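Long-range contact in mitogen (Streptococcus dysgalactiae, PDB 2J4X), which is a zinc-binding bacterial superantigen of the staphylococcal/streptococcal toxin family and probably acts as a toxin: residues 2-7 against 181-186. Numbering follows the deposited sequence.
Sequences DAVLVN and DLFTHP
Two irregular segments run in opposite order, with Asp2 near Pro186 and Asn7 near Phe183; their CA atoms come closest at Val4 and Thr184, 4.9 Å apart. Residues 2-6 are extended, and Val6 is the N-cap of helix 7-14, whereas Asp181 to Thr184 form a type I turn. Asp181 suits the start of that turn because its short side chain lets OD1 accept from Phe183 N at 3.0 Å, an Asx turn. Phe183 is the residue most covered. Its carbonyl O takes a 2.6 Å hydrogen bond from Leu5 N and a CA-H...O contact from Val4 CA at 3.1 Å. With chi1 m its ring extends toward Asn7; its CB packs 3.7 Å from Val4 CG1, and its electropositive ring edge suits the oxygens of Leu5 and Asn7, with CE2 3.1 Å from Asn7 OD1. Thr184, chi1 p, uses both branches: methyl CG2 lies 3.5 Å from Asp2 O and Ala3 O, while OG1 shares a water with Asp2 OD2 (2.5 and 2.6 Å). Further waters join Asp2 O to Asp181 OD2 (2.6 and 2.9 Å) and Ala3 O to His185 N (2.6 and 2.9 Å). In the two-domain superantigen fold (OB-fold, then beta-grasp) the contact lays the N-terminal segment on the beta-grasp domain, where the turn follows edge strand 177-181; Leu5 and Phe183 touch Leu10 of helix 7-14, and Arg145 of helix 137-150 binds Thr184 O.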
# COMPACT_ATOMS: atom_id res chain seq x y z
N ASP A 2 -2.62 -6.85 14.84
CA ASP A 2 -2.71 -5.41 14.71
C ASP A 2 -4.04 -4.95 15.26
O ASP A 2 -5.08 -5.57 15.03
CB ASP A 2 -2.58 -4.98 13.24
CG ASP A 2 -1.14 -4.86 12.80
OD1 ASP A 2 -0.24 -4.95 13.67
OD2 ASP A 2 -0.90 -4.67 11.59
N ALA A 3 -4.03 -3.85 16.00
CA ALA A 3 -5.26 -3.37 16.58
C ALA A 3 -6.18 -2.80 15.51
O ALA A 3 -5.74 -2.18 14.55
CB ALA A 3 -4.97 -2.33 17.65
N VAL A 4 -7.46 -3.05 15.70
CA VAL A 4 -8.49 -2.59 14.78
C VAL A 4 -8.73 -1.13 15.02
O VAL A 4 -8.69 -0.67 16.16
CB VAL A 4 -9.81 -3.35 15.03
CG1 VAL A 4 -10.91 -2.75 14.19
CG2 VAL A 4 -9.62 -4.83 14.71
N LEU A 5 -9.00 -0.39 13.96
CA LEU A 5 -9.27 1.03 14.09
C LEU A 5 -10.69 1.31 13.60
O LEU A 5 -11.36 0.41 13.08
CB LEU A 5 -8.27 1.85 13.26
CG LEU A 5 -6.79 1.60 13.56
CD1 LEU A 5 -5.94 2.34 12.55
CD2 LEU A 5 -6.47 2.04 14.98
N VAL A 6 -11.15 2.54 13.79
CA VAL A 6 -12.49 2.93 13.37
C VAL A 6 -12.43 3.63 12.01
O VAL A 6 -11.38 4.13 11.62
CB VAL A 6 -13.14 3.86 14.42
CG1 VAL A 6 -13.34 3.08 15.72
CG2 VAL A 6 -12.26 5.06 14.69
N ASN A 7 -13.57 3.64 11.30
CA ASN A 7 -13.66 4.26 9.98
C ASN A 7 -13.02 5.64 9.89
O ASN A 7 -12.31 5.97 8.94
CB ASN A 7 -15.12 4.39 9.57
CG ASN A 7 -15.80 3.06 9.45
OD1 ASN A 7 -15.20 2.08 8.99
ND2 ASN A 7 -17.08 3.01 9.83
N ASP A 181 -5.99 -7.41 7.64
CA ASP A 181 -7.19 -6.85 8.25
C ASP A 181 -7.38 -5.46 7.67
O ASP A 181 -6.49 -4.63 7.79
CB ASP A 181 -7.01 -6.76 9.77
CG ASP A 181 -8.30 -6.51 10.49
OD1 ASP A 181 -9.20 -5.90 9.91
OD2 ASP A 181 -8.41 -6.91 11.65
N LEU A 182 -8.52 -5.24 7.02
CA LEU A 182 -8.85 -3.95 6.40
C LEU A 182 -9.12 -2.84 7.38
O LEU A 182 -9.26 -1.69 6.98
CB LEU A 182 -10.08 -4.09 5.50
CG LEU A 182 -9.90 -4.71 4.12
CD1 LEU A 182 -11.27 -4.84 3.40
CD2 LEU A 182 -8.93 -3.81 3.31
N PHE A 183 -9.22 -3.19 8.66
CA PHE A 183 -9.47 -2.22 9.71
C PHE A 183 -8.28 -2.03 10.63
O PHE A 183 -8.42 -1.69 11.80
CB PHE A 183 -10.73 -2.63 10.50
CG PHE A 183 -12.00 -2.31 9.77
CD1 PHE A 183 -12.41 -3.08 8.69
CD2 PHE A 183 -12.68 -1.12 10.03
CE1 PHE A 183 -13.47 -2.67 7.88
CE2 PHE A 183 -13.74 -0.70 9.23
CZ PHE A 183 -14.12 -1.48 8.15
N THR A 184 -7.09 -2.25 10.06
CA THR A 184 -5.82 -2.08 10.76
C THR A 184 -4.90 -1.25 9.85
O THR A 184 -5.20 -1.06 8.66
CB THR A 184 -5.11 -3.45 11.07
OG1 THR A 184 -4.71 -4.09 9.86
CG2 THR A 184 -6.01 -4.38 11.82
N HIS A 185 -3.81 -0.75 10.41
CA HIS A 185 -2.82 0.01 9.65
C HIS A 185 -1.53 -0.82 9.67
O HIS A 185 -0.79 -0.80 10.65
CB HIS A 185 -2.54 1.38 10.28
CG HIS A 185 -1.70 2.26 9.41
ND1 HIS A 185 -0.70 1.77 8.59
CD2 HIS A 185 -1.72 3.60 9.21
CE1 HIS A 185 -0.16 2.76 7.92
NE2 HIS A 185 -0.75 3.88 8.27
N PRO A 186 -1.26 -1.57 8.59
CA PRO A 186 -0.03 -2.37 8.60
C PRO A 186 1.22 -1.53 8.85
O PRO A 186 1.20 -0.31 8.70
CB PRO A 186 -0.03 -3.02 7.21
CG PRO A 186 -1.47 -3.15 6.89
CD PRO A 186 -2.03 -1.81 7.36
O HOH W 1 -6.16 -7.33 13.44
O HOH W 2 -2.60 -5.36 9.68
O HOH W 3 -3.81 -0.98 13.35